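Local coordinates for post-proline cleaving enzyme (Rickettsia typhi, PDB 4HVT), which probably acts as a serine-type oligopeptidase of the prolyl oligopeptidase family, cutting peptide chains after proline, at residues 560-565 against 570-575; 462-467 against 543-548; 537-542 against 624-629; 641-646 against 658-663. All blocks are in the same frame, centred on the assembly; numbering follows the deposited sequence.

Contact 1 (560-565 against 570-575)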
loop_
_atom_site.group_PDB
_atom_site.type_symbol
_atom_site.label_atom_id
_atom_site.label_comp_id
_atom_site.label_asym_id
_atom_site.label_seq_id
_atom_site.Cartn_x
_atom_site.Cartn_y
_atom_site.Cartn_z
ATOM N N LEU A 560 16.054 22.035 2.316
ATOM C CA LEU A 560 15.163 21.135 1.564
ATOM C C LEU A 560 15.528 19.676 1.773
ATOM O O LEU A 560 16.611 19.196 1.353
ATOM C CB LEU A 560 15.140 21.489 0.068
ATOM C CG LEU A 560 14.277 20.558 -0.778
ATOM C CD1 LEU A 560 12.824 20.483 -0.255
ATOM C CD2 LEU A 560 14.351 20.929 -2.265
ATOM N N GLY A 561 14.597 18.930 2.377
ATOM C CA GLY A 561 14.783 17.491 2.507
ATOM C C GLY A 561 13.771 16.723 1.681
ATOM O O GLY A 561 12.700 17.221 1.356
ATOM N N ILE A 562 14.206 15.547 1.249
ATOM C CA ILE A 562 13.411 14.730 0.390
ATOM C C ILE A 562 13.306 13.339 1.011
ATOM O O ILE A 562 14.228 12.882 1.668
ATOM C CB ILE A 562 13.951 14.643 -1.056
ATOM C CG1 ILE A 562 15.396 14.151 -1.093
ATOM C CG2 ILE A 562 13.799 15.985 -1.761
ATOM C CD1 ILE A 562 15.852 13.825 -2.525
ATOM N N LYS A 563 12.139 12.733 0.864
ATOM C CA LYS A 563 11.818 11.444 1.523
ATOM C C LYS A 563 11.021 10.521 0.588
ATOM O O LYS A 563 10.097 10.980 -0.063
ATOM C CB LYS A 563 11.094 11.777 2.831
ATOM C CG LYS A 563 10.627 10.619 3.665
ATOM C CD LYS A 563 9.662 11.115 4.766
ATOM C CE LYS A 563 8.717 10.031 5.268
ATOM N NZ LYS A 563 7.705 9.577 4.283
ATOM N N GLY A 564 11.448 9.263 0.491
ATOM C CA GLY A 564 10.767 8.257 -0.347
ATOM C C GLY A 564 11.122 6.836 0.084
ATOM O O GLY A 564 12.183 6.572 0.641
ATOM N N GLY A 565 10.178 5.928 -0.090
ATOM C CA GLY A 565 10.288 4.544 0.363
ATOM C C GLY A 565 10.018 3.603 -0.804
ATOM O O GLY A 565 9.202 3.880 -1.622
ATOM N N LEU A 570 14.239 4.499 -4.627
ATOM C CA LEU A 570 14.964 4.758 -5.905
ATOM C C LEU A 570 14.929 6.212 -6.334
ATOM O O LEU A 570 15.952 6.827 -6.632
ATOM C CB LEU A 570 14.441 3.838 -7.033
ATOM C CG LEU A 570 15.000 4.020 -8.410
ATOM C CD1 LEU A 570 16.510 3.818 -8.411
ATOM C CD2 LEU A 570 14.302 3.156 -9.456
ATOM N N LEU A 571 13.723 6.780 -6.307
ATOM C CA LEU A 571 13.501 8.163 -6.650
ATOM C C LEU A 571 14.509 9.063 -5.918
ATOM O O LEU A 571 15.186 9.845 -6.526
ATOM C CB LEU A 571 12.095 8.574 -6.318
ATOM C CG LEU A 571 11.813 10.093 -6.380
ATOM C CD1 LEU A 571 11.999 10.618 -7.790
ATOM C CD2 LEU A 571 10.420 10.378 -5.861
ATOM N N VAL A 572 14.588 8.927 -4.604
ATOM C CA VAL A 572 15.352 9.889 -3.827
ATOM C C VAL A 572 16.864 9.618 -3.865
ATOM O O VAL A 572 17.631 10.535 -3.730
ATOM C CB VAL A 572 14.856 10.078 -2.369
ATOM C CG1 VAL A 572 13.449 10.612 -2.301
ATOM C CG2 VAL A 572 15.083 8.858 -1.506
ATOM N N SER A 573 17.277 8.368 -4.059
ATOM C CA SER A 573 18.660 8.063 -4.293
ATOM C C SER A 573 19.133 8.498 -5.673
ATOM O O SER A 573 20.296 8.896 -5.808
ATOM C CB SER A 573 18.964 6.614 -4.019
ATOM O OG SER A 573 18.223 5.723 -4.843
ATOM N N VAL A 574 18.284 8.395 -6.702
ATOM C CA VAL A 574 18.552 9.049 -7.978
ATOM C C VAL A 574 18.644 10.585 -7.830
ATOM O O VAL A 574 19.571 11.212 -8.361
ATOM C CB VAL A 574 17.531 8.712 -9.048
ATOM C CG1 VAL A 574 17.773 9.595 -10.266
ATOM C CG2 VAL A 574 17.574 7.230 -9.374
ATOM N N ALA A 575 17.691 11.184 -7.133
ATOM C CA ALA A 575 17.638 12.626 -6.993
ATOM C C ALA A 575 18.948 13.134 -6.396
ATOM O O ALA A 575 19.535 14.128 -6.842
ATOM C CB ALA A 575 16.451 13.059 -6.145
#

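Contact 2 (462-467 against 543-548)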
loop_
_atom_site.group_PDB
_atom_site.type_symbol
_atom_site.label_atom_id
_atom_site.label_comp_id
_atom_site.label_asym_id
_atom_site.label_seq_id
_atom_site.Cartn_x
_atom_site.Cartn_y
_atom_site.Cartn_z
ATOM N N ILE A 462 2.810 19.361 -13.480
ATOM C CA ILE A 462 2.928 18.355 -12.457
ATOM C C ILE A 462 2.284 18.936 -11.216
ATOM O O ILE A 462 2.747 19.939 -10.703
ATOM C CB ILE A 462 4.441 18.064 -12.136
ATOM C CG1 ILE A 462 5.222 17.721 -13.421
ATOM C CG2 ILE A 462 4.596 16.968 -11.093
ATOM C CD1 ILE A 462 4.673 16.605 -14.284
ATOM N N PRO A 463 1.228 18.291 -10.719
ATOM C CA PRO A 463 0.602 18.775 -9.504
ATOM C C PRO A 463 1.504 18.588 -8.310
ATOM O O PRO A 463 2.273 17.622 -8.233
ATOM C CB PRO A 463 -0.603 17.853 -9.311
ATOM C CG PRO A 463 -0.822 17.191 -10.609
ATOM C CD PRO A 463 0.543 17.113 -11.260
ATOM N N TYR A 464 1.384 19.498 -7.363
ATOM C CA TYR A 464 1.898 19.267 -6.050
ATOM C C TYR A 464 1.047 19.984 -4.991
ATOM O O TYR A 464 0.367 20.975 -5.279
ATOM C CB TYR A 464 3.378 19.656 -5.911
ATOM C CG TYR A 464 3.763 21.115 -6.054
ATOM C CD1 TYR A 464 4.014 21.679 -7.319
ATOM C CD2 TYR A 464 3.948 21.902 -4.954
ATOM C CE1 TYR A 464 4.430 23.006 -7.476
ATOM C CE2 TYR A 464 4.367 23.214 -5.097
ATOM C CZ TYR A 464 4.625 23.768 -6.352
ATOM O OH TYR A 464 4.997 25.128 -6.406
ATOM N N PHE A 465 1.092 19.424 -3.796
ATOM C CA PHE A 465 0.385 19.878 -2.613
ATOM C C PHE A 465 1.351 20.461 -1.592
ATOM O O PHE A 465 2.344 19.814 -1.171
ATOM C CB PHE A 465 -0.458 18.765 -2.042
ATOM C CG PHE A 465 -1.573 18.380 -2.950
ATOM C CD1 PHE A 465 -2.794 19.017 -2.885
ATOM C CD2 PHE A 465 -1.380 17.420 -3.918
ATOM C CE1 PHE A 465 -3.834 18.673 -3.767
ATOM C CE2 PHE A 465 -2.352 17.095 -4.815
ATOM C CZ PHE A 465 -3.628 17.676 -4.724
ATOM N N LEU A 466 1.074 21.708 -1.230
ATOM C CA LEU A 466 1.920 22.463 -0.362
ATOM C C LEU A 466 1.133 22.776 0.930
ATOM O O LEU A 466 0.018 23.319 0.852
ATOM C CB LEU A 466 2.264 23.765 -1.066
ATOM C CG LEU A 466 2.985 24.807 -0.239
ATOM C CD1 LEU A 466 4.384 24.406 0.215
ATOM C CD2 LEU A 466 3.047 26.115 -1.042
ATOM N N VAL A 467 1.687 22.424 2.096
ATOM C CA VAL A 467 1.053 22.676 3.399
ATOM C C VAL A 467 2.052 23.428 4.289
ATOM O O VAL A 467 3.233 23.047 4.401
ATOM C CB VAL A 467 0.657 21.375 4.117
ATOM C CG1 VAL A 467 0.147 21.631 5.542
ATOM C CG2 VAL A 467 -0.428 20.687 3.325
ATOM N N PHE A 543 12.452 17.039 -9.913
ATOM C CA PHE A 543 13.338 18.224 -9.950
ATOM C C PHE A 543 12.544 19.520 -10.249
ATOM O O PHE A 543 12.813 20.593 -9.671
ATOM C CB PHE A 543 14.470 18.065 -10.980
ATOM C CG PHE A 543 15.332 16.859 -10.770
ATOM C CD1 PHE A 543 15.751 16.481 -9.498
ATOM C CD2 PHE A 543 15.710 16.075 -11.853
ATOM C CE1 PHE A 543 16.548 15.396 -9.313
ATOM C CE2 PHE A 543 16.524 14.981 -11.672
ATOM C CZ PHE A 543 16.919 14.606 -10.408
ATOM N N ALA A 544 11.599 19.433 -11.188
ATOM C CA ALA A 544 10.737 20.577 -11.534
ATOM C C ALA A 544 10.014 21.133 -10.296
ATOM O O ALA A 544 9.970 22.308 -10.104
ATOM C CB ALA A 544 9.745 20.196 -12.613
ATOM N N VAL A 545 9.449 20.258 -9.485
ATOM C CA VAL A 545 8.857 20.683 -8.231
ATOM C C VAL A 545 9.911 21.246 -7.240
ATOM O O VAL A 545 9.695 22.322 -6.637
ATOM C CB VAL A 545 8.013 19.529 -7.631
ATOM C CG1 VAL A 545 7.480 19.946 -6.296
ATOM C CG2 VAL A 545 6.853 19.174 -8.554
ATOM N N SER A 546 11.037 20.560 -7.085
ATOM C CA SER A 546 12.096 20.993 -6.162
ATOM C C SER A 546 12.537 22.435 -6.529
ATOM O O SER A 546 12.603 23.325 -5.681
ATOM C CB SER A 546 13.282 20.007 -6.202
ATOM O OG SER A 546 12.921 18.704 -5.746
ATOM N N GLU A 547 12.799 22.657 -7.804
ATOM C CA GLU A 547 13.281 23.959 -8.294
ATOM C C GLU A 547 12.249 25.029 -8.122
ATOM O O GLU A 547 12.607 26.197 -7.846
ATOM C CB GLU A 547 13.644 23.851 -9.774
ATOM C CG GLU A 547 14.904 23.041 -9.976
ATOM C CD GLU A 547 15.251 22.809 -11.419
ATOM O OE1 GLU A 547 14.348 22.619 -12.260
ATOM O OE2 GLU A 547 16.471 22.748 -11.700
ATOM N N GLU A 548 10.984 24.668 -8.280
ATOM C CA GLU A 548 9.928 25.629 -8.131
ATOM C C GLU A 548 9.788 26.067 -6.670
ATOM O O GLU A 548 9.514 27.245 -6.401
ATOM C CB GLU A 548 8.618 25.102 -8.724
ATOM C CG GLU A 548 7.481 26.085 -8.664
ATOM C CD GLU A 548 7.598 27.210 -9.683
ATOM O OE1 GLU A 548 8.679 27.422 -10.320
ATOM O OE2 GLU A 548 6.596 27.908 -9.857
HETATM O O HOH W 1 4.451 26.342 -8.763
#

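Contact 3 (537-542 against 624-629)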
loop_
_atom_site.group_PDB
_atom_site.type_symbol
_atom_site.label_atom_id
_atom_site.label_comp_id
_atom_site.label_asym_id
_atom_site.label_seq_id
_atom_site.Cartn_x
_atom_site.Cartn_y
_atom_site.Cartn_z
ATOM N N THR A 537 11.776 10.553 -16.755
ATOM C CA THR A 537 10.687 11.498 -16.764
ATOM C C THR A 537 10.148 11.725 -15.313
ATOM O O THR A 537 9.941 12.873 -14.906
ATOM C CB THR A 537 9.591 11.051 -17.756
ATOM O OG1 THR A 537 10.074 11.188 -19.090
ATOM C CG2 THR A 537 8.281 11.880 -17.591
ATOM N N ALA A 538 10.006 10.666 -14.535
ATOM C CA ALA A 538 9.569 10.793 -13.146
ATOM C C ALA A 538 10.547 11.665 -12.373
ATOM O O ALA A 538 10.149 12.560 -11.629
ATOM C CB ALA A 538 9.445 9.421 -12.476
ATOM N N PHE A 539 11.826 11.403 -12.557
ATOM C CA PHE A 539 12.846 12.078 -11.818
ATOM C C PHE A 539 12.877 13.582 -12.184
ATOM O O PHE A 539 12.975 14.416 -11.318
ATOM C CB PHE A 539 14.210 11.433 -12.017
ATOM C CG PHE A 539 14.230 9.897 -11.860
ATOM C CD1 PHE A 539 13.476 9.236 -10.893
ATOM C CD2 PHE A 539 15.054 9.121 -12.652
ATOM C CE1 PHE A 539 13.485 7.855 -10.752
ATOM C CE2 PHE A 539 15.078 7.746 -12.494
ATOM C CZ PHE A 539 14.296 7.113 -11.542
ATOM N N ASN A 540 12.745 13.878 -13.479
ATOM C CA ASN A 540 12.682 15.248 -13.958
ATOM C C ASN A 540 11.493 15.981 -13.344
ATOM O O ASN A 540 11.625 17.139 -12.961
ATOM C CB ASN A 540 12.555 15.291 -15.471
ATOM C CG ASN A 540 13.828 14.859 -16.171
ATOM O OD1 ASN A 540 14.899 14.783 -15.568
ATOM N ND2 ASN A 540 13.717 14.612 -17.460
ATOM N N ASP A 541 10.353 15.300 -13.225
ATOM C CA ASP A 541 9.160 15.912 -12.603
ATOM C C ASP A 541 9.471 16.320 -11.176
ATOM O O ASP A 541 9.084 17.368 -10.700
ATOM C CB ASP A 541 8.002 14.943 -12.608
ATOM C CG ASP A 541 7.410 14.755 -13.995
ATOM O OD1 ASP A 541 7.841 15.490 -14.893
ATOM O OD2 ASP A 541 6.537 13.853 -14.189
ATOM N N PHE A 542 10.190 15.459 -10.491
ATOM C CA PHE A 542 10.532 15.714 -9.102
ATOM C C PHE A 542 11.470 16.947 -9.028
ATOM O O PHE A 542 11.288 17.794 -8.205
ATOM C CB PHE A 542 11.222 14.472 -8.547
ATOM C CG PHE A 542 11.366 14.469 -7.053
ATOM C CD1 PHE A 542 10.257 14.364 -6.224
ATOM C CD2 PHE A 542 12.605 14.511 -6.476
ATOM C CE1 PHE A 542 10.379 14.329 -4.856
ATOM C CE2 PHE A 542 12.730 14.541 -5.081
ATOM C CZ PHE A 542 11.628 14.426 -4.285
ATOM N N LYS A 624 21.556 2.264 -16.466
ATOM C CA LYS A 624 22.834 2.758 -15.982
ATOM C C LYS A 624 22.957 4.268 -16.000
ATOM O O LYS A 624 23.763 4.758 -15.278
ATOM C CB LYS A 624 24.005 2.155 -16.808
ATOM C CG LYS A 624 24.229 0.683 -16.481
ATOM C CD LYS A 624 25.138 -0.045 -17.478
ATOM C CE LYS A 624 26.543 0.451 -17.445
ATOM N NZ LYS A 624 27.400 -0.347 -18.373
ATOM N N LYS A 625 22.212 4.998 -16.821
ATOM C CA LYS A 625 22.293 6.447 -16.794
ATOM C C LYS A 625 21.818 7.046 -15.453
ATOM O O LYS A 625 22.265 8.156 -15.062
ATOM C CB LYS A 625 21.520 7.099 -17.929
ATOM C CG LYS A 625 22.074 6.840 -19.309
ATOM C CD LYS A 625 21.135 7.425 -20.347
ATOM C CE LYS A 625 21.349 6.800 -21.724
ATOM N NZ LYS A 625 20.268 7.303 -22.633
ATOM N N TYR A 626 20.918 6.343 -14.766
ATOM C CA TYR A 626 20.375 6.853 -13.524
ATOM C C TYR A 626 20.691 6.041 -12.312
ATOM O O TYR A 626 20.597 6.595 -11.181
ATOM C CB TYR A 626 18.869 7.109 -13.591
ATOM C CG TYR A 626 17.991 5.872 -13.652
ATOM C CD1 TYR A 626 17.766 5.116 -12.524
ATOM C CD2 TYR A 626 17.355 5.499 -14.837
ATOM C CE1 TYR A 626 16.945 3.996 -12.556
ATOM C CE2 TYR A 626 16.538 4.368 -14.877
ATOM C CZ TYR A 626 16.300 3.651 -13.729
ATOM O OH TYR A 626 15.467 2.535 -13.829
ATOM N N ALA A 627 21.045 4.765 -12.486
ATOM C CA ALA A 627 21.185 3.867 -11.349
ATOM C C ALA A 627 22.161 4.500 -10.340
ATOM O O ALA A 627 23.265 4.808 -10.718
ATOM C CB ALA A 627 21.667 2.497 -11.810
ATOM N N PRO A 628 21.735 4.697 -9.074
ATOM C CA PRO A 628 22.634 5.463 -8.154
ATOM C C PRO A 628 23.997 4.836 -7.971
ATOM O O PRO A 628 25.012 5.570 -7.923
ATOM C CB PRO A 628 21.840 5.510 -6.826
ATOM C CG PRO A 628 20.447 5.277 -7.222
ATOM C CD PRO A 628 20.430 4.414 -8.485
ATOM N N LEU A 629 24.093 3.505 -7.947
ATOM C CA LEU A 629 25.424 2.867 -7.671
ATOM C C LEU A 629 26.355 3.007 -8.840
ATOM O O LEU A 629 27.605 2.854 -8.677
ATOM C CB LEU A 629 25.280 1.380 -7.321
ATOM C CG LEU A 629 24.442 1.044 -6.081
ATOM C CD1 LEU A 629 24.292 -0.471 -5.987
ATOM C CD2 LEU A 629 25.112 1.573 -4.834
#

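Contact 4 (641-646 against 658-663)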
loop_
_atom_site.group_PDB
_atom_site.type_symbol
_atom_site.label_atom_id
_atom_site.label_comp_id
_atom_site.label_asym_id
_atom_site.label_seq_id
_atom_site.Cartn_x
_atom_site.Cartn_y
_atom_site.Cartn_z
ATOM N N VAL A 641 22.190 11.631 4.291
ATOM C CA VAL A 641 21.142 10.695 3.968
ATOM C C VAL A 641 20.942 9.712 5.110
ATOM O O VAL A 641 21.900 9.222 5.725
ATOM C CB VAL A 641 21.397 9.956 2.637
ATOM C CG1 VAL A 641 22.745 9.303 2.642
ATOM C CG2 VAL A 641 20.330 8.908 2.355
ATOM N N LEU A 642 19.675 9.421 5.396
ATOM C CA LEU A 642 19.274 8.349 6.299
ATOM C C LEU A 642 18.787 7.181 5.451
ATOM O O LEU A 642 17.936 7.352 4.615
ATOM C CB LEU A 642 18.100 8.820 7.200
ATOM C CG LEU A 642 17.454 7.738 8.087
ATOM C CD1 LEU A 642 18.452 7.115 9.049
ATOM C CD2 LEU A 642 16.324 8.313 8.965
ATOM N N ILE A 643 19.415 6.014 5.609
ATOM C CA ILE A 643 19.085 4.828 4.783
ATOM C C ILE A 643 18.480 3.803 5.706
ATOM O O ILE A 643 19.009 3.521 6.780
ATOM C CB ILE A 643 20.344 4.246 4.171
ATOM C CG1 ILE A 643 21.089 5.256 3.257
ATOM C CG2 ILE A 643 19.973 3.031 3.398
ATOM C CD1 ILE A 643 22.530 4.873 2.901
ATOM N N THR A 644 17.335 3.255 5.344
ATOM C CA THR A 644 16.718 2.228 6.215
ATOM C C THR A 644 16.408 0.939 5.463
ATOM O O THR A 644 16.022 0.972 4.295
ATOM C CB THR A 644 15.431 2.753 6.889
ATOM O OG1 THR A 644 14.339 2.846 5.923
ATOM C CG2 THR A 644 15.683 4.116 7.520
ATOM N N ASP A 645 16.548 -0.191 6.145
ATOM C CA ASP A 645 16.133 -1.449 5.552
ATOM C C ASP A 645 15.772 -2.490 6.629
ATOM O O ASP A 645 15.836 -2.177 7.832
ATOM C CB ASP A 645 17.210 -1.901 4.557
ATOM C CG ASP A 645 18.479 -2.398 5.212
ATOM O OD1 ASP A 645 18.412 -3.140 6.202
ATOM O OD2 ASP A 645 19.550 -2.104 4.667
ATOM N N SER A 646 15.371 -3.710 6.246
ATOM C CA SER A 646 14.998 -4.724 7.257
ATOM C C SER A 646 15.450 -6.111 6.829
ATOM O O SER A 646 15.345 -6.468 5.660
ATOM C CB SER A 646 13.495 -4.710 7.572
ATOM O OG SER A 646 13.112 -5.796 8.455
ATOM N N ARG A 658 21.745 -1.836 2.328
ATOM C CA ARG A 658 23.051 -2.213 2.819
ATOM C C ARG A 658 24.135 -1.780 1.849
ATOM O O ARG A 658 25.109 -1.135 2.260
ATOM C CB ARG A 658 23.142 -3.709 2.990
ATOM C CG ARG A 658 22.514 -4.218 4.241
ATOM C CD ARG A 658 22.281 -5.705 4.125
ATOM N NE ARG A 658 21.757 -6.302 5.335
ATOM C CZ ARG A 658 21.594 -7.615 5.506
ATOM N NH1 ARG A 658 21.967 -8.491 4.567
ATOM N NH2 ARG A 658 21.091 -8.055 6.651
ATOM N N ILE A 659 24.006 -2.132 0.568
ATOM C CA ILE A 659 25.042 -1.705 -0.433
ATOM C C ILE A 659 25.232 -0.186 -0.625
ATOM O O ILE A 659 26.395 0.331 -0.798
ATOM C CB ILE A 659 24.876 -2.462 -1.797
ATOM C CG1 ILE A 659 26.110 -2.281 -2.669
ATOM C CG2 ILE A 659 23.644 -2.049 -2.641
ATOM C CD1 ILE A 659 27.343 -2.912 -2.094
ATOM N N PHE A 660 24.102 0.553 -0.565
ATOM C CA PHE A 660 24.169 1.979 -0.672
ATOM C C PHE A 660 24.979 2.532 0.528
ATOM O O PHE A 660 25.787 3.362 0.342
ATOM C CB PHE A 660 22.790 2.534 -0.688
ATOM C CG PHE A 660 22.683 3.957 -1.136
ATOM C CD1 PHE A 660 23.372 4.420 -2.238
ATOM C CD2 PHE A 660 21.733 4.784 -0.532
ATOM C CE1 PHE A 660 23.242 5.709 -2.656
ATOM C CE2 PHE A 660 21.578 6.064 -0.963
ATOM C CZ PHE A 660 22.328 6.520 -2.056
ATOM N N GLU A 661 24.642 2.080 1.745
ATOM C CA GLU A 661 25.408 2.465 2.963
ATOM C C GLU A 661 26.888 2.079 2.806
ATOM O O GLU A 661 27.794 2.846 3.119
ATOM C CB GLU A 661 24.835 1.761 4.177
ATOM C CG GLU A 661 25.597 1.829 5.491
ATOM C CD GLU A 661 25.791 3.250 6.026
ATOM O OE1 GLU A 661 25.347 4.275 5.430
ATOM O OE2 GLU A 661 26.486 3.362 7.067
ATOM N N TYR A 662 27.124 0.858 2.353
ATOM C CA TYR A 662 28.505 0.374 2.262
ATOM C C TYR A 662 29.342 1.241 1.335
ATOM O O TYR A 662 30.478 1.615 1.690
ATOM C CB TYR A 662 28.533 -1.089 1.836
ATOM C CG TYR A 662 29.954 -1.678 1.826
ATOM C CD1 TYR A 662 30.773 -1.534 0.735
ATOM C CD2 TYR A 662 30.390 -2.410 2.898
ATOM C CE1 TYR A 662 32.052 -2.087 0.732
ATOM C CE2 TYR A 662 31.646 -2.946 2.933
ATOM C CZ TYR A 662 32.465 -2.792 1.851
ATOM O OH TYR A 662 33.689 -3.358 1.926
ATOM N N VAL A 663 28.798 1.579 0.168
ATOM C CA VAL A 663 29.521 2.409 -0.785
ATOM C C VAL A 663 29.617 3.864 -0.327
ATOM O O VAL A 663 30.690 4.466 -0.398
ATOM C CB VAL A 663 28.946 2.312 -2.213
ATOM C CG1 VAL A 663 29.834 3.093 -3.183
ATOM C CG2 VAL A 663 28.883 0.858 -2.615
#

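Contact 1 (560-565 against 570-575)
The CD1 methyl of I562, on strand 560-565, reaches helix 567-578. It lies 3.7 Å from the CB of A575 and 3.9 Å from the CB of V572, so it sits between two residues three apart on the helix. With chi1 at 56° the CG1 branch stands between the backbone N and the carbonyl carbon of I562, and the extended chi2 then carries CD1 out to the helix. The chains of I562 and V572 overlap alongside, pointing opposite ways. A branched side chain suits I562 because its second branch, CG2, packs on F542 of helix 536-551 while CD1 serves helix 567-578.

The strand and helix run at 142° to each other, a steep reversal over a very short connection. This is the first half of a beta-alpha-beta unit of the alpha/beta-hydrolase fold, and the turn between the two elements matches the pattern of a nucleophile elbow, G564-x-S566-x-G568, with S566 the probable nucleophile.

The second kind of contact is side chain against backbone. CG1 of V572 rests 3.7 Å from the N of G564 and 3.8 Å from the C of K563. Here the segments come nearest, the CA atoms of G564 and V572 being 6.0 Å apart. G564 has no side chain, and the V572 methyl lies directly on its backbone, which lets the helix come close to the strand. K563 turns its CB the other way, and its NZ forms a salt bridge with E483.

Contact 2 (462-467 against 543-548)
V545 presents both of its methyl groups to the strand. CG1 stands over one face of the Y464 ring in a CH-pi contact, 4.1 Å from the ring centroid and 20° off the normal, displaced toward the rim so that its nearest ring atom is CG of Y464 at 3.9 Å. CG2 reaches the same ring at CD1 and also meets CG2 of I462 at 4.1 Å, which extends the apolar contact from Y464 to I462. Because CG1 is anti to the backbone N of V545 and CG2 lies beside that N, CG1 covers the Y464 ring while CG2 sits between that ring and I462, two residues earlier on the same side of the strand. A beta-branched residue is well suited to such a place, as one short side chain serves two partners.

The strand 461-469 and helix 536-551 cross here at 52°. They belong to the alpha/beta-hydrolase domain: the strand lies next to the edge of its eight-stranded mixed sheet, and the helix packs against the sheet, with V545 also touching A514 of the adjoining strand 510-514.

At the far end of the tyrosine, OH of Y464 touches the aliphatic CG of E548 at 3.5 Å, and the planes of ring and carboxylate are 82° apart. A water makes the polar link: the hydroxyl of Y464 donates to it over 2.7 Å, and it donates in turn to OE2 of E548 over 2.9 Å. Tyrosine therefore combines a ring face for V545 with a hydroxyl for the partly exposed glutamate. The relay of donors places a proton against the carboxylate oxygen, which would probably help E548 keep its negative charge.

Contact 3 (537-542 against 624-629)
F539 drives the edge of its ring into one face of Y626. The atom that leads is CE2, which stands 3.6 Å above the plane of the tyrosine ring and is displaced toward the rim on the CG side. Its nearest neighbour there is CG of Y626 at 3.7 Å, with CD1 of Y626 almost as close at 3.8 Å. The ring centroids are 5.1 Å apart and the planes make an angle of 68°, which defines a T-shaped stack of somewhat tilted form. In this geometry the C-H at the phenylalanine edge, slightly positive, faces the electron-rich face of the tyrosine, a favourable pairing for two aromatic residues in a buried place.

The tyrosine side chain takes a chi1 of 71°, with CG held between its backbone N and carbonyl carbon; this swings the ring toward helix 536-551, and a chi2 of 76° sets its face to the F539 edge. With the CA atoms of F539 and Y626 9.3 Å apart, the two rings together bridge the distance between the backbones.

Helix 567-578 packs on the same rings: F539 also touches L571 and V574, and Y626 touches Q578. The stack thus ties helix 536-551 to the end of helix 617-626 beside the helix that follows the probable nucleophile elbow, within the layer of helices that flanks the sheet in an alpha/beta-hydrolase fold.

Contact 4 (641-646 against 658-663)
I643 fills the tight part of this contact. Its CD1 lies 3.5 Å from CD2 of F660, approaching the ring obliquely, and 3.7 Å from the backbone N of E661, so the tip of the isoleucine is lodged against the turn of helix that carries both residues. CG1 of I643 follows behind at 3.9 Å from CD2 of F660. The reach comes from an extended chi2 of 165° set on a CG1 that lies beside the backbone N. The narrow, unbranched CG1-CD1 end of the isoleucine suits this place, since it must fit between an aromatic ring and a helix backbone. OE1 of E661 passes CD1 of I643 at 3.8 Å, while its carboxylate is engaged elsewhere, by R42 and T672.

Toward D645 the fit is looser and polar, though still buried. OD2 of D645 is 3.2 Å from the backbone N of R658, but the angle is too poor for a hydrogen bond. The same oxygen lies 3.7 Å from CG of R658, the aspartate chain lying roughly square to that of the arginine. The extended chain of R658 passes alongside D645 to partners beyond it: its NE makes a salt bridge with E676, and the other guanidinium nitrogens bond to the backbone carbonyls of L27, E29 and A30.

The segments join the strand and helix of a beta-alpha-beta unit, strand 640-646, helix 655-664 and strand 672-677. Chemically, apolar fit fastens helix to strand at I643, whereas OD1 of D645 and NE of R658, 4.7 Å apart, are not paired but would probably still attract each other, while R658 has its salt bridge with E676.

The contacts lie side by side where a layer of helices packs on one sheet of the alpha/beta-hydrolase domain. Contacts 1, 2 and 4 each join a strand of it to a helix, while contact 3 links two elements of that helical layer. Contact 1 is central: its centre is about 10 Å from that of contact 3, 13 Å from contact 4 and 14 Å from contact 2. CG1 of V574 meets CD2 of F539 at 3.6 Å, and CB of S573 meets CZ of F660 at 3.9 Å. Contacts 2 and 3 share helix 536-551. Contacts 2 and 4 do not touch, their nearest atoms about 13 Å apart. The probable triad S566, D649 and H682 places contact 1 beside the likely active site.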